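Local coordinates for uncharacterized protein (Cytophaga hutchinsonii ATCC 33406, PDB 3FF4) that is of unknown function but probably binds coenzyme A or a related nucleotide through a Rossmann-like domain, at residues D60-Y65 with L79-K84; K84-N89 with N104-V109; E52-E57 with Y75-S80. All blocks are in the same frame, centred on the assembly; numbering follows the deposited sequence. Where two conformers were deposited one is given.

Contact 1: residues D60-Y65 with L79-K84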
ATOM      1  N   ASP A  60      -4.421   6.152  -5.908  1.00 28.89           N
ATOM      2  CA  ASP A  60      -3.493   7.256  -5.668  1.00 29.12           C
ATOM      3  C   ASP A  60      -2.168   6.731  -5.097  1.00 28.22           C
ATOM      4  O   ASP A  60      -1.072   7.069  -5.582  1.00 28.21           O
ATOM      5  CB  ASP A  60      -4.134   8.272  -4.713  1.00 29.09           C
ATOM      6  CG  ASP A  60      -3.208   9.437  -4.364  1.00 31.77           C
ATOM      7  OD1 ASP A  60      -3.450  10.574  -4.843  1.00 34.80           O
ATOM      8  OD2 ASP A  60      -2.257   9.236  -3.577  1.00 34.94           O
ATOM      9  N   THR A  61      -2.282   5.922  -4.053  1.00 27.35           N
ATOM     10  CA  THR A  61      -1.151   5.455  -3.284  1.00 26.73           C
ATOM     11  C   THR A  61      -1.201   3.939  -3.142  1.00 26.88           C
ATOM     12  O   THR A  61      -2.239   3.375  -2.785  1.00 27.33           O
ATOM     13  CB  THR A  61      -1.155   6.104  -1.855  1.00 27.06           C
ATOM     14  OG1 THR A  61      -0.970   7.517  -1.964  1.00 26.54           O
ATOM     15  CG2 THR A  61      -0.048   5.508  -0.985  1.00 27.82           C
ATOM     16  N   VAL A  62      -0.085   3.272  -3.421  1.00 26.64           N
ATOM     17  CA  VAL A  62       0.090   1.893  -2.983  1.00 25.96           C
ATOM     18  C   VAL A  62       0.921   1.983  -1.684  1.00 26.80           C
ATOM     19  O   VAL A  62       1.991   2.589  -1.660  1.00 26.34           O
ATOM     20  CB  VAL A  62       0.767   1.025  -4.044  1.00 26.97           C
ATOM     21  CG1 VAL A  62       1.106  -0.391  -3.480  1.00 24.78           C
ATOM     22  CG2 VAL A  62      -0.133   0.931  -5.326  1.00 25.44           C
ATOM     23  N   THR A  63       0.396   1.425  -0.601  1.00 26.72           N
ATOM     24  CA  THR A  63       1.179   1.335   0.644  1.00 27.27           C
ATOM     25  C   THR A  63       1.611  -0.118   0.900  1.00 27.49           C
ATOM     26  O   THR A  63       0.792  -1.058   0.975  1.00 28.01           O
ATOM     27  CB  THR A  63       0.476   2.021   1.877  1.00 27.23           C
ATOM     28  OG1 THR A  63       1.377   2.088   3.007  1.00 25.51           O
ATOM     29  CG2 THR A  63      -0.861   1.292   2.266  1.00 25.95           C
ATOM     30  N   LEU A  64       2.920  -0.287   0.982  1.00 28.04           N
ATOM     31  CA  LEU A  64       3.564  -1.589   0.955  1.00 28.21           C
ATOM     32  C   LEU A  64       3.806  -2.184   2.336  1.00 29.63           C
ATOM     33  O   LEU A  64       4.459  -1.551   3.188  1.00 28.56           O
ATOM     34  CB  LEU A  64       4.926  -1.474   0.290  1.00 28.99           C
ATOM     35  CG  LEU A  64       4.989  -1.358  -1.225  1.00 29.19           C
ATOM     36  CD1 LEU A  64       6.464  -1.209  -1.568  1.00 29.09           C
ATOM     37  CD2 LEU A  64       4.423  -2.625  -1.856  1.00 29.68           C
ATOM     38  N   TYR A  65       3.309  -3.410   2.520  1.00 28.38           N
ATOM     39  CA  TYR A  65       3.592  -4.177   3.715  1.00 30.13           C
ATOM     40  C   TYR A  65       4.068  -5.565   3.345  1.00 30.78           C
ATOM     41  O   TYR A  65       3.649  -6.509   3.973  1.00 33.87           O
ATOM     42  CB  TYR A  65       2.368  -4.248   4.650  1.00 28.41           C
ATOM     43  CG  TYR A  65       2.122  -2.917   5.287  1.00 28.70           C
ATOM     44  CD1 TYR A  65       2.866  -2.515   6.409  1.00 27.38           C
ATOM     45  CD2 TYR A  65       1.197  -2.011   4.732  1.00 27.43           C
ATOM     46  CE1 TYR A  65       2.675  -1.248   6.991  1.00 26.85           C
ATOM     47  CE2 TYR A  65       0.988  -0.739   5.328  1.00 26.43           C
ATOM     48  CZ  TYR A  65       1.724  -0.379   6.439  1.00 26.81           C
ATOM     49  OH  TYR A  65       1.558   0.865   7.008  1.00 27.72           O
ATOM     50  N   LEU A  79       3.418  -1.237 -11.171  1.00 26.70           N
ATOM     51  CA  LEU A  79       3.501  -0.417 -12.390  1.00 27.16           C
ATOM     52  C   LEU A  79       2.164  -0.344 -13.141  1.00 27.34           C
ATOM     53  O   LEU A  79       1.709   0.753 -13.471  1.00 28.89           O
ATOM     54  CB  LEU A  79       4.629  -0.915 -13.313  1.00 26.91           C
ATOM     55  CG  LEU A  79       6.081  -0.744 -12.842  1.00 26.89           C
ATOM     56  CD1 LEU A  79       7.043  -1.333 -13.877  1.00 25.82           C
ATOM     57  CD2 LEU A  79       6.447   0.726 -12.579  1.00 25.06           C
ATOM     58  N   SER A  80       1.518  -1.487 -13.391  1.00 26.86           N
ATOM     59  CA  SER A  80       0.219  -1.474 -14.087  1.00 27.21           C
ATOM     60  C   SER A  80      -0.864  -0.658 -13.345  1.00 27.19           C
ATOM     61  O   SER A  80      -1.809  -0.193 -13.973  1.00 27.67           O
ATOM     62  CB  SER A  80      -0.306  -2.887 -14.369  1.00 26.77           C
ATOM     63  OG  SER A  80      -0.881  -3.449 -13.192  1.00 26.54           O
ATOM     64  N   LEU A  81      -0.736  -0.492 -12.027  1.00 26.55           N
ATOM     65  CA  LEU A  81      -1.692   0.344 -11.316  1.00 26.54           C
ATOM     66  C   LEU A  81      -1.478   1.840 -11.588  1.00 26.47           C
ATOM     67  O   LEU A  81      -2.373   2.661 -11.321  1.00 26.17           O
ATOM     68  CB  LEU A  81      -1.658   0.078  -9.815  1.00 26.81           C
ATOM     69  CG  LEU A  81      -2.109  -1.308  -9.339  1.00 27.34           C
ATOM     70  CD1 LEU A  81      -1.768  -1.485  -7.832  1.00 25.06           C
ATOM     71  CD2 LEU A  81      -3.606  -1.449  -9.603  1.00 26.09           C
ATOM     72  N   LYS A  82      -0.293   2.186 -12.089  1.00 26.26           N
ATOM     73  CA  LYS A  82       0.091   3.591 -12.317  1.00 26.11           C
ATOM     74  C   LYS A  82      -0.307   4.510 -11.144  1.00 25.25           C
ATOM     75  O   LYS A  82      -0.963   5.528 -11.348  1.00 24.66           O
ATOM     76  CB  LYS A  82      -0.507   4.112 -13.642  1.00 26.22           C
ATOM     77  CG  LYS A  82       0.023   3.394 -14.887  1.00 29.58           C
ATOM     78  CD  LYS A  82      -0.495   4.060 -16.184  1.00 37.42           C
ATOM     79  CE  LYS A  82       0.597   4.985 -16.818  1.00 42.04           C
ATOM     80  NZ  LYS A  82       0.052   6.065 -17.729  1.00 45.43           N
ATOM     81  N   PRO A  83       0.084   4.160  -9.903  1.00 25.26           N
ATOM     82  CA  PRO A  83      -0.309   5.033  -8.795  1.00 24.87           C
ATOM     83  C   PRO A  83       0.479   6.333  -8.857  1.00 25.60           C
ATOM     84  O   PRO A  83       1.516   6.362  -9.498  1.00 25.63           O
ATOM     85  CB  PRO A  83       0.149   4.250  -7.564  1.00 25.34           C
ATOM     86  CG  PRO A  83       1.302   3.442  -8.025  1.00 24.05           C
ATOM     87  CD  PRO A  83       0.948   3.049  -9.458  1.00 25.07           C
ATOM     88  N   LYS A  84       0.021   7.384  -8.182  1.00 25.83           N
ATOM     89  CA  LYS A  84       0.839   8.593  -8.016  1.00 26.48           C
ATOM     90  C   LYS A  84       2.038   8.353  -7.090  1.00 25.73           C
ATOM     91  O   LYS A  84       3.099   8.928  -7.271  1.00 24.77           O
ATOM     92  CB  LYS A  84      -0.004   9.725  -7.441  1.00 27.06           C
ATOM     93  CG  LYS A  84      -1.201  10.093  -8.313  1.00 30.95           C
ATOM     94  CD  LYS A  84      -1.857  11.354  -7.799  1.00 37.72           C
ATOM     95  CE  LYS A  84      -1.071  12.578  -8.270  1.00 40.37           C
ATOM     96  NZ  LYS A  84      -1.722  13.843  -7.847  1.00 42.02           N
TER
HETATM   97  O   HOH W   1      -2.331  13.083  -4.790  1.00 44.80           O
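D60 OD1 accepts a hydrogen bond of 2.7 Å from a water, and this water accepts one in turn from K84 NZ at 3.2 Å, bridging two opposite charges across the contact. The two charged groups do not touch each other: D60 OD1 and K84 NZ stay 4.8 Å apart. Instead the lysine's aliphatic part slants across the carboxylate, with K84 CD 3.4 Å from D60 OD1. The lysine chain bends at its third torsion (chi3 80°), which turns CE aside after CD has met the carboxylate. The other carboxylate oxygen, D60 OD2, receives T61 OG1 at 2.7 Å on its anti lone pair, and T61 OG1 is also bonded to R85 NH2. On the backbone, K84 N reaches D60 O in a weak, bent bond of 2.8 Å with an angle of 118° at the hydrogen. The contact belongs to the parallel sheet of a Rossmann-like domain: strand 61-64 leads through helix 75-81 to strand 85-88, its neighbour in the sheet, and residues 82-84 make the return turn. K82, with positive phi, leaves the helix, and P83 then lies beside D60, just ahead of strand 61-64. Here the chemistry is apolar. V62 CG2, anti to its own carbonyl carbon, meets L81 CD1 at 3.8 Å, the two side chains crossing at about a right angle, and P83 CG lies 4.0 Å from the same V62 CG2.

Contact 2: residues K84-N89 with N104-V109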
ATOM      1  N   LYS A  84       0.021   7.384  -8.182  1.00 25.83           N
ATOM      2  CA  LYS A  84       0.839   8.593  -8.016  1.00 26.48           C
ATOM      3  C   LYS A  84       2.038   8.353  -7.090  1.00 25.73           C
ATOM      4  O   LYS A  84       3.099   8.928  -7.271  1.00 24.77           O
ATOM      5  CB  LYS A  84      -0.004   9.725  -7.441  1.00 27.06           C
ATOM      6  CG  LYS A  84      -1.201  10.093  -8.313  1.00 30.95           C
ATOM      7  CD  LYS A  84      -1.857  11.354  -7.799  1.00 37.72           C
ATOM      8  CE  LYS A  84      -1.071  12.578  -8.270  1.00 40.37           C
ATOM      9  NZ  LYS A  84      -1.722  13.843  -7.847  1.00 42.02           N
ATOM     10  N   ARG A  85       1.878   7.465  -6.116  1.00 25.84           N
ATOM     11  CA  ARG A  85       2.865   7.333  -5.059  1.00 25.53           C
ATOM     12  C   ARG A  85       2.882   5.908  -4.532  1.00 25.65           C
ATOM     13  O   ARG A  85       1.831   5.254  -4.450  1.00 26.32           O
ATOM     14  CB  ARG A  85       2.523   8.297  -3.908  1.00 25.72           C
ATOM     15  CG  ARG A  85       3.360   8.111  -2.622  1.00 26.07           C
ATOM     16  CD  ARG A  85       2.961   9.118  -1.552  1.00 23.21           C
ATOM     17  NE  ARG A  85       1.576   8.911  -1.120  1.00 24.78           N
ATOM     18  CZ  ARG A  85       0.954   9.646  -0.196  1.00 27.18           C
ATOM     19  NH1 ARG A  85       1.594  10.674   0.408  1.00 24.64           N
ATOM     20  NH2 ARG A  85      -0.312   9.363   0.119  1.00 22.81           N
ATOM     21  N   VAL A  86       4.069   5.434  -4.152  1.00 24.38           N
ATOM     22  CA  VAL A  86       4.188   4.165  -3.469  1.00 23.25           C
ATOM     23  C   VAL A  86       4.921   4.425  -2.141  1.00 23.92           C
ATOM     24  O   VAL A  86       5.999   5.036  -2.138  1.00 23.87           O
ATOM     25  CB  VAL A  86       4.930   3.104  -4.310  1.00 22.91           C
ATOM     26  CG1 VAL A  86       5.141   1.820  -3.513  1.00 21.50           C
ATOM     27  CG2 VAL A  86       4.162   2.753  -5.608  1.00 21.15           C
ATOM     28  N   ILE A  87       4.321   4.004  -1.028  1.00 23.63           N
ATOM     29  CA  ILE A  87       4.948   4.191   0.305  1.00 24.30           C
ATOM     30  C   ILE A  87       5.664   2.906   0.761  1.00 24.87           C
ATOM     31  O   ILE A  87       5.053   1.810   0.788  1.00 25.31           O
ATOM     32  CB  ILE A  87       3.939   4.588   1.391  1.00 24.48           C
ATOM     33  CG1 ILE A  87       3.201   5.862   0.998  1.00 23.85           C
ATOM     34  CG2 ILE A  87       4.664   4.750   2.797  1.00 24.02           C
ATOM     35  CD1 ILE A  87       2.036   6.253   1.930  1.00 20.47           C
ATOM     36  N   PHE A  88       6.962   3.051   1.045  1.00 24.39           N
ATOM     37  CA  PHE A  88       7.809   1.998   1.650  1.00 23.85           C
ATOM     38  C   PHE A  88       7.823   2.140   3.184  1.00 23.96           C
ATOM     39  O   PHE A  88       8.638   2.905   3.754  1.00 22.88           O
ATOM     40  CB  PHE A  88       9.237   2.092   1.075  1.00 23.51           C
ATOM     41  CG  PHE A  88       9.285   1.799  -0.383  1.00 23.72           C
ATOM     42  CD1 PHE A  88       9.640   0.539  -0.841  1.00 20.92           C
ATOM     43  CD2 PHE A  88       8.841   2.739  -1.301  1.00 21.63           C
ATOM     44  CE1 PHE A  88       9.626   0.273  -2.206  1.00 23.00           C
ATOM     45  CE2 PHE A  88       8.814   2.458  -2.659  1.00 22.47           C
ATOM     46  CZ  PHE A  88       9.207   1.244  -3.112  1.00 20.97           C
ATOM     47  N   ASN A  89       6.900   1.423   3.846  1.00 24.27           N
ATOM     48  CA  ASN A  89       6.830   1.391   5.312  1.00 24.72           C
ATOM     49  C   ASN A  89       8.054   0.650   5.876  1.00 24.95           C
ATOM     50  O   ASN A  89       8.729  -0.059   5.121  1.00 24.94           O
ATOM     51  CB  ASN A  89       5.493   0.786   5.760  1.00 24.27           C
ATOM     52  CG  ASN A  89       4.329   1.533   5.173  1.00 24.94           C
ATOM     53  OD1 ASN A  89       3.991   2.623   5.628  1.00 25.59           O
ATOM     54  ND2 ASN A  89       3.758   1.002   4.116  1.00 24.39           N
ATOM     55  N   ASN A 104       9.691   5.405 -13.873  1.00 24.73           N
ATOM     56  CA  ASN A 104       8.406   5.316 -14.556  1.00 24.86           C
ATOM     57  C   ASN A 104       7.466   6.424 -14.098  1.00 25.29           C
ATOM     58  O   ASN A 104       6.265   6.307 -14.263  1.00 25.64           O
ATOM     59  CB  ASN A 104       7.752   3.939 -14.339  1.00 24.14           C
ATOM     60  CG  ASN A 104       8.393   2.845 -15.184  1.00 25.41           C
ATOM     61  OD1 ASN A 104       7.955   2.577 -16.301  1.00 24.14           O
ATOM     62  ND2 ASN A 104       9.440   2.207 -14.656  1.00 23.95           N
ATOM     63  N   GLY A 105       8.017   7.501 -13.529  1.00 26.04           N
ATOM     64  CA  GLY A 105       7.198   8.641 -13.059  1.00 26.15           C
ATOM     65  C   GLY A 105       6.287   8.392 -11.846  1.00 26.70           C
ATOM     66  O   GLY A 105       5.307   9.125 -11.649  1.00 26.48           O
ATOM     67  N   ILE A 106       6.593   7.366 -11.046  1.00 25.29           N
ATOM     68  CA  ILE A 106       5.870   7.078  -9.801  1.00 25.01           C
ATOM     69  C   ILE A 106       6.756   7.461  -8.595  1.00 25.71           C
ATOM     70  O   ILE A 106       7.932   7.035  -8.517  1.00 24.54           O
ATOM     71  CB  ILE A 106       5.465   5.574  -9.721  1.00 24.20           C
ATOM     72  CG1 ILE A 106       4.561   5.200 -10.910  1.00 24.10           C
ATOM     73  CG2 ILE A 106       4.806   5.247  -8.382  1.00 24.66           C
ATOM     74  CD1 ILE A 106       4.417   3.658 -11.188  1.00 21.64           C
ATOM     75  N   GLU A 107       6.206   8.258  -7.667  1.00 24.77           N
ATOM     76  CA  GLU A 107       7.008   8.779  -6.587  1.00 25.53           C
ATOM     77  C   GLU A 107       7.192   7.729  -5.466  1.00 24.98           C
ATOM     78  O   GLU A 107       6.225   7.342  -4.805  1.00 24.03           O
ATOM     79  CB  GLU A 107       6.398  10.050  -6.019  1.00 26.03           C
ATOM     80  CG  GLU A 107       7.312  10.768  -5.041  1.00 30.30           C
ATOM     81  CD  GLU A 107       6.597  11.842  -4.223  1.00 35.83           C
ATOM     82  OE1 GLU A 107       5.344  11.814  -4.086  1.00 40.99           O
ATOM     83  OE2 GLU A 107       7.300  12.689  -3.661  1.00 36.91           O
ATOM     84  N   PRO A 108       8.443   7.268  -5.262  1.00 24.51           N
ATOM     85  CA  PRO A 108       8.668   6.418  -4.110  1.00 24.30           C
ATOM     86  C   PRO A 108       8.804   7.320  -2.856  1.00 24.19           C
ATOM     87  O   PRO A 108       9.473   8.353  -2.915  1.00 24.87           O
ATOM     88  CB  PRO A 108       9.991   5.727  -4.437  1.00 24.06           C
ATOM     89  CG  PRO A 108      10.727   6.671  -5.412  1.00 23.86           C
ATOM     90  CD  PRO A 108       9.707   7.663  -5.936  1.00 24.05           C
ATOM     91  N   VAL A 109       8.174   6.932  -1.761  1.00 23.47           N
ATOM     92  CA  VAL A 109       8.254   7.687  -0.492  1.00 24.02           C
ATOM     93  C   VAL A 109       8.586   6.717   0.632  1.00 24.75           C
ATOM     94  O   VAL A 109       7.881   5.737   0.824  1.00 25.36           O
ATOM     95  CB  VAL A 109       6.893   8.363  -0.144  1.00 23.77           C
ATOM     96  CG1 VAL A 109       6.877   8.888   1.325  1.00 23.41           C
ATOM     97  CG2 VAL A 109       6.619   9.511  -1.101  1.00 23.80           C
TER
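Strands 85-88 and 107-110 are the two parallel strands of a beta-alpha-beta unit whose helix, 95-103, packs on the sheet face that carries V86 and P108. R85 pairs with E107, V86 with P108 and I87 with V109, and the directions of the short segments 85-88 and 107-109 differ by 21°. Four backbone bonds join them: E107 N to K84 O, V86 N to E107 O, V109 N to V86 O, and F88 N to V109 O, the last at 2.8 Å. P108 has no N-H to give, yet its CA lies 3.6 Å from V86 O in a CA-H...O contact beside the bond from V109 N. On the helix-covered face, V86 CG2 and I106 CG2 meet methyl to methyl at 3.8 Å, while F88 CE2 approaches P108 CB at 3.9 Å. The phenyl CG is anti to the carbonyl carbon (chi1 -65°), and the ring has V109 O at its edge, in plane, 3.8 Å from F88 CD2. On the other face, the aliphatic part of R85 slants across V109, with R85 CD 3.7 Å from V109 CG2. The R85 guanidinium does not reach E107: R85 NE and E107 OE1 are 5.6 Å apart. Beyond its bond to T61, it makes a salt bridge through NH1 with the C-terminal carboxylate of F122, and I87 CD1 lies over one guanidinium face, offset toward the rim. Before the second strand, G105, with positive phi, is the C-prime residue of a Schellman motif that ends helix 95-103. This succession of strand, helix and parallel neighbouring strand is the repeating crossover of Rossmann-like folds.

Contact 3: residues E52-E57 with Y75-S80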
ATOM      1  N   GLU A  52      -6.339 -12.233  -5.808  1.00 30.24           N
ATOM      2  CA  GLU A  52      -5.808 -12.091  -7.166  1.00 31.89           C
ATOM      3  C   GLU A  52      -5.184 -10.706  -7.295  1.00 31.92           C
ATOM      4  O   GLU A  52      -5.021  -9.992  -6.300  1.00 31.82           O
ATOM      5  CB  GLU A  52      -6.872 -12.293  -8.250  1.00 31.90           C
ATOM      6  CG  GLU A  52      -7.534 -13.650  -8.235  1.00 34.50           C
ATOM      7  CD  GLU A  52      -8.436 -13.840  -7.012  1.00 36.95           C
ATOM      8  OE1 GLU A  52      -9.136 -12.870  -6.626  1.00 35.78           O
ATOM      9  OE2 GLU A  52      -8.430 -14.957  -6.438  1.00 37.62           O
ATOM     10  N   ARG A  53      -4.815 -10.345  -8.519  1.00 32.45           N
ATOM     11  CA  ARG A  53      -4.248  -9.040  -8.783  1.00 32.98           C
ATOM     12  C   ARG A  53      -5.065  -8.250  -9.842  1.00 33.33           C
ATOM     13  O   ARG A  53      -4.583  -8.006 -10.955  1.00 33.15           O
ATOM     14  CB  ARG A  53      -2.763  -9.179  -9.143  1.00 32.54           C
ATOM     15  CG  ARG A  53      -1.917  -9.812  -8.033  1.00 33.02           C
ATOM     16  CD  ARG A  53      -1.831  -8.913  -6.763  1.00 34.65           C
ATOM     17  NE  ARG A  53      -0.977  -9.468  -5.691  1.00 34.29           N
ATOM     18  CZ  ARG A  53      -1.380 -10.299  -4.711  1.00 34.68           C
ATOM     19  NH1 ARG A  53      -2.648 -10.723  -4.629  1.00 33.68           N
ATOM     20  NH2 ARG A  53      -0.504 -10.729  -3.800  1.00 34.08           N
ATOM     21  N   PRO A  54      -6.303  -7.827  -9.493  1.00 33.44           N
ATOM     22  CA  PRO A  54      -7.051  -7.068 -10.511  1.00 33.66           C
ATOM     23  C   PRO A  54      -6.439  -5.667 -10.686  1.00 34.53           C
ATOM     24  O   PRO A  54      -6.026  -5.044  -9.696  1.00 33.51           O
ATOM     25  CB  PRO A  54      -8.447  -6.964  -9.892  1.00 33.80           C
ATOM     26  CG  PRO A  54      -8.145  -6.893  -8.379  1.00 32.26           C
ATOM     27  CD  PRO A  54      -7.058  -7.936  -8.227  1.00 32.90           C
ATOM     28  N   VAL A  55      -6.361  -5.183 -11.929  1.00 35.16           N
ATOM     29  CA  VAL A  55      -5.840  -3.828 -12.165  1.00 36.30           C
ATOM     30  C   VAL A  55      -6.938  -2.797 -11.848  1.00 36.89           C
ATOM     31  O   VAL A  55      -7.827  -2.536 -12.656  1.00 38.31           O
ATOM     32  CB  VAL A  55      -5.243  -3.641 -13.585  1.00 36.36           C
ATOM     33  CG1 VAL A  55      -4.651  -2.234 -13.739  1.00 36.71           C
ATOM     34  CG2 VAL A  55      -4.172  -4.700 -13.850  1.00 36.70           C
ATOM     35  N   ILE A  56      -6.879  -2.238 -10.652  1.00 36.46           N
ATOM     36  CA  ILE A  56      -7.898  -1.330 -10.175  1.00 36.08           C
ATOM     37  C   ILE A  56      -7.551   0.082 -10.633  1.00 35.49           C
ATOM     38  O   ILE A  56      -6.399   0.529 -10.504  1.00 35.91           O
ATOM     39  CB  ILE A  56      -8.056  -1.448  -8.616  1.00 36.34           C
ATOM     40  CG1 ILE A  56      -8.664  -2.826  -8.267  1.00 35.53           C
ATOM     41  CG2 ILE A  56      -8.915  -0.298  -8.055  1.00 36.05           C
ATOM     42  CD1 ILE A  56      -8.432  -3.281  -6.827  1.00 34.77           C
ATOM     43  N   GLU A  57      -8.536   0.781 -11.183  0.50 34.68           N
ATOM     44  CA  GLU A  57      -8.306   2.131 -11.671  0.50 34.15           C
ATOM     45  C   GLU A  57      -8.399   3.190 -10.567  0.50 33.22           C
ATOM     46  O   GLU A  57      -9.057   2.994  -9.541  0.50 33.18           O
ATOM     47  CB  GLU A  57      -9.215   2.440 -12.864  0.50 34.28           C
ATOM     48  CG  GLU A  57      -8.763   1.742 -14.133  0.50 35.58           C
ATOM     49  CD  GLU A  57      -9.726   1.947 -15.270  0.50 37.75           C
ATOM     50  OE1 GLU A  57     -10.945   1.783 -15.050  0.50 39.40           O
ATOM     51  OE2 GLU A  57      -9.276   2.276 -16.385  0.50 39.72           O
ATOM     52  N   TYR A  75       6.303  -6.183  -8.900  1.00 27.74           N
ATOM     53  CA  TYR A  75       6.800  -4.983  -9.607  1.00 28.24           C
ATOM     54  C   TYR A  75       5.871  -4.572 -10.766  1.00 28.30           C
ATOM     55  O   TYR A  75       5.407  -3.435 -10.847  1.00 28.40           O
ATOM     56  CB  TYR A  75       8.198  -5.253 -10.194  1.00 27.92           C
ATOM     57  CG  TYR A  75       9.387  -5.178  -9.247  1.00 28.75           C
ATOM     58  CD1 TYR A  75       9.225  -5.138  -7.866  1.00 28.99           C
ATOM     59  CD2 TYR A  75      10.697  -5.193  -9.756  1.00 29.38           C
ATOM     60  CE1 TYR A  75      10.327  -5.089  -7.015  1.00 27.64           C
ATOM     61  CE2 TYR A  75      11.797  -5.140  -8.909  1.00 28.09           C
ATOM     62  CZ  TYR A  75      11.602  -5.078  -7.543  1.00 29.75           C
ATOM     63  OH  TYR A  75      12.683  -5.033  -6.700  1.00 28.01           O
ATOM     64  N   ASN A  76       5.609  -5.505 -11.667  1.00 28.40           N
ATOM     65  CA  ASN A  76       4.799  -5.192 -12.841  1.00 29.21           C
ATOM     66  C   ASN A  76       3.360  -4.860 -12.480  1.00 28.66           C
ATOM     67  O   ASN A  76       2.748  -4.029 -13.136  1.00 29.70           O
ATOM     68  CB  ASN A  76       4.863  -6.327 -13.868  1.00 28.72           C
ATOM     69  CG  ASN A  76       6.205  -6.393 -14.553  1.00 32.48           C
ATOM     70  OD1 ASN A  76       6.960  -5.405 -14.580  1.00 33.04           O
ATOM     71  ND2 ASN A  76       6.532  -7.564 -15.106  1.00 34.10           N
ATOM     72  N   TYR A  77       2.839  -5.484 -11.420  1.00 28.10           N
ATOM     73  CA  TYR A  77       1.492  -5.169 -10.941  1.00 27.40           C
ATOM     74  C   TYR A  77       1.423  -3.733 -10.405  1.00 27.33           C
ATOM     75  O   TYR A  77       0.522  -2.959 -10.761  1.00 27.49           O
ATOM     76  CB  TYR A  77       1.012  -6.186  -9.897  1.00 27.49           C
ATOM     77  CG  TYR A  77      -0.378  -5.894  -9.341  1.00 26.77           C
ATOM     78  CD1 TYR A  77      -1.505  -5.850 -10.192  1.00 25.56           C
ATOM     79  CD2 TYR A  77      -0.561  -5.614  -7.982  1.00 26.45           C
ATOM     80  CE1 TYR A  77      -2.775  -5.544  -9.688  1.00 25.76           C
ATOM     81  CE2 TYR A  77      -1.849  -5.330  -7.455  1.00 26.06           C
ATOM     82  CZ  TYR A  77      -2.923  -5.289  -8.316  1.00 27.57           C
ATOM     83  OH  TYR A  77      -4.151  -5.008  -7.815  1.00 28.41           O
ATOM     84  N   ILE A  78       2.401  -3.376  -9.589  1.00 26.44           N
ATOM     85  CA  ILE A  78       2.467  -2.022  -9.048  1.00 26.19           C
ATOM     86  C   ILE A  78       2.513  -1.001 -10.216  1.00 26.26           C
ATOM     87  O   ILE A  78       1.713  -0.055 -10.243  1.00 25.93           O
ATOM     88  CB  ILE A  78       3.648  -1.849  -8.045  1.00 25.11           C
ATOM     89  CG1 ILE A  78       3.415  -2.727  -6.789  1.00 23.94           C
ATOM     90  CG2 ILE A  78       3.814  -0.384  -7.673  1.00 25.73           C
ATOM     91  CD1 ILE A  78       4.677  -3.087  -6.020  1.00 25.04           C
ATOM     92  N   LEU A  79       3.418  -1.237 -11.171  1.00 26.70           N
ATOM     93  CA  LEU A  79       3.501  -0.417 -12.390  1.00 27.16           C
ATOM     94  C   LEU A  79       2.164  -0.344 -13.141  1.00 27.34           C
ATOM     95  O   LEU A  79       1.709   0.753 -13.471  1.00 28.89           O
ATOM     96  CB  LEU A  79       4.629  -0.915 -13.313  1.00 26.91           C
ATOM     97  CG  LEU A  79       6.081  -0.744 -12.842  1.00 26.89           C
ATOM     98  CD1 LEU A  79       7.043  -1.333 -13.877  1.00 25.82           C
ATOM     99  CD2 LEU A  79       6.447   0.726 -12.579  1.00 25.06           C
ATOM    100  N   SER A  80       1.518  -1.487 -13.391  1.00 26.86           N
ATOM    101  CA  SER A  80       0.219  -1.474 -14.087  1.00 27.21           C
ATOM    102  C   SER A  80      -0.864  -0.658 -13.345  1.00 27.19           C
ATOM    103  O   SER A  80      -1.809  -0.193 -13.973  1.00 27.67           O
ATOM    104  CB  SER A  80      -0.306  -2.887 -14.369  1.00 26.77           C
ATOM    105  OG  SER A  80      -0.881  -3.449 -13.192  1.00 26.54           O
TER
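Y77 reaches out from helix 75-81 to the loop 52-57, its OH donating a hydrogen bond of 2.7 Å to P54 O. The ring CG stands anti to the backbone N. The donor oxygen is tilted from the plane of the proline carbonyl, and P54 C lies in the ring plane, at its edge. R53 lies over one face of the same ring, crossing the tyrosine at about a right angle. Its CB sits 3.8 Å from the Y77 ring centroid, only 16° off the normal, in a CH-pi contact. A bend in the arginine chain (chi2 -66°) brings CD back over the far rim of that face, where it stands 3.6 Å from Y77 CE2. The guanidinium is turned well away from the ring plane, and R53 NH1 bonds to E52 O at 3.0 Å, a donor well above the carbonyl plane although the oxygen lies in the guanidinium plane. R53 NE makes a salt bridge with E74, just ahead of the helix. One turn on from the tyrosine, S80 OG takes the crowded position between backbone N and carbonyl carbon (chi1 79°) and turns back to donate to Y77 O at 2.8 Å. V55 packs against this serine with both methyls: V55 CG2 is 3.6 Å from S80 OG, and V55 CG1 approaches S80 O. Such a serine, bonded to a carbonyl of the preceding turn, is a familiar arrangement in helices, and here it lies where the loop before strand 61-64 meets a crossover helix of the Rossmann-like fold.

Overall arrangement
Contacts 1 and 3 both use helix 75-81 and share L79 and S80, but contact 1 is buried and contact 3 lies at the surface. Contact 1 mixes apolar packing against strand 61-64 with a water-bridged charged pair; contact 3 relies on a tyrosine hydroxyl and ring laid against a loop that has no regular structure. Contact 2, partly buried, is chiefly a matter of backbone hydrogen bonds between parallel strands at one side of the sheet, where 107-110 is the outermost strand. It follows contact 1 in the chain and shares K84 with it; a probable hydrogen bond from I87 N to V62 O joins the two. I78 packs against V86, joining contacts 2 and 3.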